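Long-range contacts in DMATS type aromatic prenyltransferase (PDB 6ZRZ), which probably transfers a dimethylallyl group from dimethylallyl diphosphate to C5 of the indole ring of tryptophan: residues Gly12-Leu17 against Val64-Ser69; Glu200-Val205 against Ser259-Gly264. All coordinates share one frame; numbering follows the deposited sequence.

Contact 1: residues Gly12-Leu17 against Val64-Ser69. With TRP (tryptophan), chain D.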
loop_
_atom_site.group_PDB
_atom_site.type_symbol
_atom_site.label_atom_id
_atom_site.label_comp_id
_atom_site.label_asym_id
_atom_site.label_seq_id
_atom_site.Cartn_x
_atom_site.Cartn_y
_atom_site.Cartn_z
ATOM N N GLY A 12 5.612 14.808 -10.457
ATOM C CA GLY A 12 6.969 15.217 -10.077
ATOM C C GLY A 12 7.576 14.245 -9.077
ATOM O O GLY A 12 8.765 13.867 -9.238
ATOM N N GLN A 13 6.809 13.817 -8.075
ATOM C CA GLN A 13 7.319 12.830 -7.091
ATOM C C GLN A 13 7.605 11.515 -7.818
ATOM O O GLN A 13 8.636 10.907 -7.522
ATOM C CB GLN A 13 6.348 12.650 -5.919
ATOM C CG GLN A 13 6.223 13.893 -5.031
ATOM C CD GLN A 13 5.181 13.708 -3.950
ATOM O OE1 GLN A 13 4.079 13.218 -4.203
ATOM N NE2 GLN A 13 5.538 14.084 -2.738
ATOM N N LEU A 14 6.700 11.056 -8.696
ATOM C CA LEU A 14 6.880 9.772 -9.396
ATOM C C LEU A 14 8.170 9.854 -10.226
ATOM O O LEU A 14 8.971 8.947 -10.127
ATOM C CB LEU A 14 5.661 9.470 -10.263
ATOM C CG LEU A 14 5.692 8.133 -10.995
ATOM C CD1 LEU A 14 4.298 7.616 -11.251
ATOM C CD2 LEU A 14 6.443 8.226 -12.300
ATOM N N ARG A 15 8.366 10.947 -10.956
ATOM C CA ARG A 15 9.599 11.178 -11.772
ATOM C C ARG A 15 10.858 11.140 -10.882
ATOM O O ARG A 15 11.815 10.375 -11.230
ATOM C CB ARG A 15 9.475 12.504 -12.523
ATOM C CG ARG A 15 8.440 12.480 -13.635
ATOM C CD ARG A 15 8.194 13.876 -14.163
ATOM N NE ARG A 15 7.021 13.909 -15.019
ATOM C CZ ARG A 15 7.018 13.570 -16.307
ATOM N NH1 ARG A 15 5.902 13.638 -17.021
ATOM N NH2 ARG A 15 8.135 13.169 -16.884
ATOM N N ARG A 16 10.893 11.917 -9.795
ATOM C CA ARG A 16 12.106 12.033 -8.934
ATOM C C ARG A 16 12.346 10.713 -8.203
ATOM O O ARG A 16 13.503 10.267 -8.156
ATOM C CB ARG A 16 12.000 13.205 -7.959
ATOM C CG ARG A 16 12.001 14.569 -8.635
ATOM C CD ARG A 16 12.047 15.685 -7.613
ATOM N NE ARG A 16 10.979 15.584 -6.626
ATOM C CZ ARG A 16 9.804 16.217 -6.684
ATOM N NH1 ARG A 16 9.516 17.023 -7.701
ATOM N NH2 ARG A 16 8.912 16.045 -5.718
ATOM N N LEU A 17 11.307 10.104 -7.628
ATOM C CA LEU A 17 11.462 8.777 -6.977
ATOM C C LEU A 17 11.814 7.700 -8.045
ATOM O O LEU A 17 12.607 6.790 -7.743
ATOM C CB LEU A 17 10.176 8.437 -6.229
ATOM C CG LEU A 17 10.268 7.252 -5.292
ATOM C CD1 LEU A 17 11.463 7.387 -4.383
ATOM C CD2 LEU A 17 8.976 7.120 -4.490
ATOM N N VAL A 64 -2.758 9.238 -3.598
ATOM C CA VAL A 64 -1.533 8.596 -4.099
ATOM C C VAL A 64 -0.661 8.262 -2.901
ATOM O O VAL A 64 -0.561 9.106 -1.967
ATOM C CB VAL A 64 -0.800 9.514 -5.092
ATOM C CG1 VAL A 64 0.501 8.934 -5.570
ATOM C CG2 VAL A 64 -1.675 9.906 -6.281
ATOM N N GLU A 65 -0.078 7.080 -2.940
ATOM C CA GLU A 65 1.030 6.680 -2.044
ATOM C C GLU A 65 2.066 5.922 -2.844
ATOM O O GLU A 65 1.697 5.231 -3.812
ATOM C CB GLU A 65 0.490 5.839 -0.894
ATOM C CG GLU A 65 1.522 5.548 0.155
ATOM C CD GLU A 65 1.001 4.624 1.250
ATOM O OE1 GLU A 65 0.918 3.395 1.003
ATOM O OE2 GLU A 65 0.709 5.134 2.320
ATOM N N PHE A 66 3.332 6.040 -2.475
ATOM C CA PHE A 66 4.423 5.326 -3.164
ATOM C C PHE A 66 4.970 4.246 -2.266
ATOM O O PHE A 66 4.761 4.262 -1.049
ATOM C CB PHE A 66 5.541 6.288 -3.562
ATOM C CG PHE A 66 5.098 7.385 -4.499
ATOM C CD1 PHE A 66 4.896 7.129 -5.842
ATOM C CD2 PHE A 66 4.899 8.667 -4.031
ATOM C CE1 PHE A 66 4.471 8.127 -6.694
ATOM C CE2 PHE A 66 4.478 9.677 -4.889
ATOM C CZ PHE A 66 4.266 9.402 -6.218
ATOM N N SER A 67 5.685 3.335 -2.840
ATOM C CA SER A 67 6.397 2.320 -2.050
ATOM C C SER A 67 7.639 1.856 -2.797
ATOM O O SER A 67 7.654 1.906 -4.068
ATOM C CB SER A 67 5.515 1.187 -1.628
ATOM O OG SER A 67 5.106 0.370 -2.711
ATOM N N LEU A 68 8.660 1.512 -2.021
ATOM C CA LEU A 68 9.882 0.854 -2.525
ATOM C C LEU A 68 10.020 -0.448 -1.815
ATOM O O LEU A 68 10.045 -0.445 -0.555
ATOM C CB LEU A 68 11.104 1.697 -2.270
ATOM C CG LEU A 68 11.233 2.965 -3.080
ATOM C CD1 LEU A 68 12.449 3.740 -2.594
ATOM C CD2 LEU A 68 11.355 2.650 -4.554
ATOM N N SER A 69 10.088 -1.506 -2.589
ATOM C CA SER A 69 10.263 -2.869 -2.107
ATOM C C SER A 69 11.706 -3.313 -2.382
ATOM O O SER A 69 12.175 -3.228 -3.567
ATOM C CB SER A 69 9.274 -3.749 -2.756
ATOM O OG SER A 69 9.127 -4.934 -2.021
HETATM N N TRP D . -3.604 4.716 4.716
HETATM C CA TRP D . -4.471 3.532 4.933
HETATM C C TRP D . -4.125 2.845 6.263
HETATM O O TRP D . -3.154 3.190 6.975
HETATM C CB TRP D . -4.383 2.552 3.758
HETATM C CG TRP D . -2.997 2.100 3.399
HETATM C CD1 TRP D . -2.128 2.701 2.526
HETATM C CD2 TRP D . -2.314 0.936 3.902
HETATM N NE1 TRP D . -0.956 1.991 2.462
HETATM C CE2 TRP D . -1.045 0.896 3.281
HETATM C CE3 TRP D . -2.661 -0.086 4.792
HETATM C CZ2 TRP D . -0.118 -0.113 3.543
HETATM C CZ3 TRP D . -1.750 -1.085 5.045
HETATM C CH2 TRP D . -0.489 -1.090 4.442
HETATM O OXT TRP D . -4.851 1.900 6.650
#
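Phe66 projects from strand 64-70 and meets Gln13, Leu14 and Leu17 of helix 6-20. This is helix-on-barrel packing in the ABBA fold, where helices surround an antiparallel barrel. The two segments run almost parallel, 7° apart, with their axes 10.3 Å from each other. No hydrogen bond joins them.

The apolar contacts centre on Phe66. Its CG lies anti to its own carbonyl carbon (chi1 -60°), and the ring reaches the helix at the level of Leu14. There Phe66 CE1 lies 4.0 Å from Leu14 CB, and CZ approaches the Leu14 backbone N. Leu17 runs past Phe66 in the opposite direction, and its CD2 rests 3.7 Å from Phe66 CB. The other methyl of Leu17, CD1, touches Leu68 CD1 at 4.2 Å. Met78 and Val80 of the next strand and Leu312 of helix 303-312 also touch Phe66.

The polar part is Gln13. Its side chain crosses that of Phe66 at about a right angle. Both ends of this buried amide are satisfied: OE1 is hydrogen-bonded to Ser345 OG and NE2 to the backbone O of Leu312. Gln13 OE1 also lies at the ring edge, in plane, 3.6 Å from Phe66 CE2.

The strand has a second role at the tryptophan pocket. Glu65, the residue before Phe66, makes no contact with the helix segment. Its chain is extended beyond CG, and Glu65 OE1 accepts a hydrogen bond from NE1 of the bound tryptophan, 2.8 Å long with an N-H...O angle of 154°.

Contact 2: residues Glu200-Val205 against Ser259-Gly264. With 6C7 (S-(3-methylbut-2-en-1-yl) trihydrogen thiodiphosphate), chain C.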
loop_
_atom_site.group_PDB
_atom_site.type_symbol
_atom_site.label_atom_id
_atom_site.label_comp_id
_atom_site.label_asym_id
_atom_site.label_seq_id
_atom_site.Cartn_x
_atom_site.Cartn_y
_atom_site.Cartn_z
ATOM N N GLU A 200 -4.789 -17.637 -13.510
ATOM C CA GLU A 200 -3.976 -18.008 -12.317
ATOM C C GLU A 200 -3.785 -16.775 -11.432
ATOM O O GLU A 200 -2.662 -16.293 -11.277
ATOM C CB GLU A 200 -2.620 -18.574 -12.747
ATOM N N PRO A 201 -4.864 -16.232 -10.818
ATOM C CA PRO A 201 -4.751 -15.007 -10.019
ATOM C C PRO A 201 -4.029 -15.233 -8.676
ATOM O O PRO A 201 -4.215 -16.292 -8.087
ATOM C CB PRO A 201 -6.223 -14.611 -9.797
ATOM C CG PRO A 201 -6.964 -15.948 -9.791
ATOM C CD PRO A 201 -6.232 -16.783 -10.825
ATOM N N ARG A 202 -3.205 -14.264 -8.247
ATOM C CA ARG A 202 -2.682 -14.169 -6.857
ATOM C C ARG A 202 -3.700 -13.354 -6.041
ATOM O O ARG A 202 -3.904 -12.168 -6.351
ATOM C CB ARG A 202 -1.265 -13.587 -6.839
ATOM C CG ARG A 202 -0.712 -13.261 -5.448
ATOM C CD ARG A 202 0.815 -13.065 -5.488
ATOM N NE ARG A 202 1.422 -12.463 -4.288
ATOM C CZ ARG A 202 1.682 -11.152 -4.100
ATOM N NH1 ARG A 202 1.379 -10.251 -5.020
ATOM N NH2 ARG A 202 2.244 -10.749 -2.967
ATOM N N ALA A 203 -4.355 -14.011 -5.089
ATOM C CA ALA A 203 -5.362 -13.429 -4.174
ATOM C C ALA A 203 -4.695 -13.104 -2.841
ATOM O O ALA A 203 -4.025 -13.984 -2.279
ATOM C CB ALA A 203 -6.498 -14.391 -3.986
ATOM N N LYS A 204 -4.909 -11.886 -2.344
ATOM C CA LYS A 204 -4.297 -11.384 -1.102
ATOM C C LYS A 204 -5.416 -10.983 -0.154
ATOM O O LYS A 204 -6.282 -10.184 -0.556
ATOM C CB LYS A 204 -3.355 -10.237 -1.433
ATOM C CG LYS A 204 -2.121 -10.674 -2.213
ATOM C CD LYS A 204 -1.373 -9.545 -2.854
ATOM C CE LYS A 204 -0.483 -8.768 -1.904
ATOM N NZ LYS A 204 0.267 -9.645 -0.957
ATOM N N VAL A 205 -5.440 -11.605 1.009
ATOM C CA VAL A 205 -6.388 -11.280 2.108
ATOM C C VAL A 205 -5.604 -10.517 3.161
ATOM O O VAL A 205 -4.570 -11.044 3.624
ATOM C CB VAL A 205 -7.011 -12.549 2.690
ATOM C CG1 VAL A 205 -8.034 -12.221 3.770
ATOM C CG2 VAL A 205 -7.627 -13.390 1.596
ATOM N N SER A 259 -1.215 -14.491 1.058
ATOM C CA SER A 259 -1.181 -14.660 -0.421
ATOM C C SER A 259 -1.553 -16.089 -0.796
ATOM O O SER A 259 -0.884 -17.000 -0.319
ATOM C CB SER A 259 0.194 -14.342 -0.947
ATOM O OG SER A 259 0.430 -12.959 -0.918
ATOM N N PHE A 260 -2.555 -16.259 -1.649
ATOM C CA PHE A 260 -2.957 -17.555 -2.246
ATOM C C PHE A 260 -2.613 -17.519 -3.745
ATOM O O PHE A 260 -3.252 -16.726 -4.496
ATOM C CB PHE A 260 -4.432 -17.810 -1.938
ATOM C CG PHE A 260 -4.757 -17.838 -0.467
ATOM C CD1 PHE A 260 -4.796 -19.037 0.222
ATOM C CD2 PHE A 260 -5.014 -16.670 0.237
ATOM C CE1 PHE A 260 -5.086 -19.076 1.579
ATOM C CE2 PHE A 260 -5.310 -16.711 1.591
ATOM C CZ PHE A 260 -5.347 -17.915 2.263
ATOM N N THR A 261 -1.606 -18.304 -4.147
ATOM C CA THR A 261 -0.950 -18.289 -5.484
ATOM C C THR A 261 -1.116 -19.648 -6.185
ATOM O O THR A 261 -1.286 -19.645 -7.401
ATOM C CB THR A 261 0.542 -17.937 -5.365
ATOM O OG1 THR A 261 1.183 -18.984 -4.643
ATOM C CG2 THR A 261 0.795 -16.630 -4.654
ATOM N N ASP A 262 -1.048 -20.764 -5.462
ATOM C CA ASP A 262 -1.196 -22.124 -6.069
ATOM C C ASP A 262 -2.677 -22.356 -6.381
ATOM O O ASP A 262 -3.525 -22.180 -5.511
ATOM C CB ASP A 262 -0.627 -23.223 -5.164
ATOM C CG ASP A 262 0.893 -23.308 -5.144
ATOM O OD1 ASP A 262 1.453 -24.109 -5.949
ATOM O OD2 ASP A 262 1.515 -22.598 -4.302
ATOM N N PRO A 263 -3.048 -22.755 -7.623
ATOM C CA PRO A 263 -4.455 -22.980 -7.956
ATOM C C PRO A 263 -5.051 -24.091 -7.076
ATOM O O PRO A 263 -4.398 -25.117 -6.878
ATOM C CB PRO A 263 -4.448 -23.352 -9.455
ATOM C CG PRO A 263 -3.009 -23.789 -9.742
ATOM C CD PRO A 263 -2.146 -23.025 -8.754
ATOM N N GLY A 264 -6.231 -23.839 -6.510
ATOM C CA GLY A 264 -6.946 -24.791 -5.646
ATOM C C GLY A 264 -6.392 -24.856 -4.229
ATOM O O GLY A 264 -7.054 -25.499 -3.383
HETATM O O4 6C7 C . 2.974 -8.204 -1.959
HETATM P P1 6C7 C . 2.900 -6.692 -2.571
HETATM O O6 6C7 C . 4.157 -5.936 -2.398
HETATM O O5 6C7 C . 2.512 -6.882 -4.146
HETATM O O2 6C7 C . 1.587 -5.959 -1.947
HETATM P P3 6C7 C . 1.685 -4.655 -0.985
HETATM O O8 6C7 C . 2.442 -5.230 0.314
HETATM O O7 6C7 C . 2.416 -3.499 -1.551
HETATM S S9 6C7 C . -0.007 -4.288 -0.461
HETATM C C10 6C7 C . 0.263 -2.915 0.674
HETATM C C11 6C7 C . -0.723 -1.820 0.181
HETATM C C12 6C7 C . -2.135 -1.652 0.787
HETATM C C13 6C7 C . -3.048 -0.573 0.246
HETATM C C14 6C7 C . -2.676 -2.554 1.897
#
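Ala203 and Phe260 form an antiparallel hydrogen-bonded pair between neighbouring strands of the barrel. Phe260 N gives a nearly straight bond to Ala203 O (2.8 Å, 177°). Ala203 N returns one to Phe260 O (3.0 Å). The side chains of this pair lie on the tightly packed face. Ala203 O sits at the edge of the Phe260 ring, in its plane. Val205 CG2 meets Phe260 CE2 at 4.0 Å. Leu170 and Leu173 of helix 162-175 pack against this face.

Toward Arg202 and Thr261 the contact loosens. Thr261 is partly exposed, and its CG2 lies beside Arg202 CD at 3.7 Å. From there the 259-264 segment runs into exposed loop.

On the opposite face, Lys204 and Ser259 form a non-hydrogen-bonded pair near the diphosphate. Arg202 has CG anti to its backbone N (chi1 172°) and stays extended to NE. Arg202 NH2 gives O4 of the thiodiphosphate a hydrogen bond of 2.8 Å at 160°, with O4 at the guanidinium edge, in plane. Held also by a salt bridge from NH1 to Asp194, the guanidinium is probably limited in its rotation. Lys204 CD lies over one guanidinium face, offset toward its rim. Lys204 NZ bonds O4 weakly, its place less sure. Replacing Arg202 with an alanine would probably leave O4 without this donor and cost Asp194 its salt bridge. Two cationic side chains beside one terminal phosphate imply a site made to bind diphosphate, and would probably offset its negative charge.

Contact 1 closes before contact 2 opens along the chain. Their centres are 27 Å apart, on opposite sides of the chain's centre, and their nearest atoms are about 9 Å apart. Both reach the same closed antiparallel barrel. Contact 1 packs a surrounding helix against its first strand, 64-70, whereas contact 2 joins two adjacent strands, 202-209 and 254-260. The bound ligands lie between them. Contact 1 supplies a residue to the tryptophan pocket, and contact 2 supplies two to the thiodiphosphate pocket. Distant parts of the barrel wall thus hold the prenyl acceptor and the donor analogue in one central chamber, consistent with direct prenyl transfer.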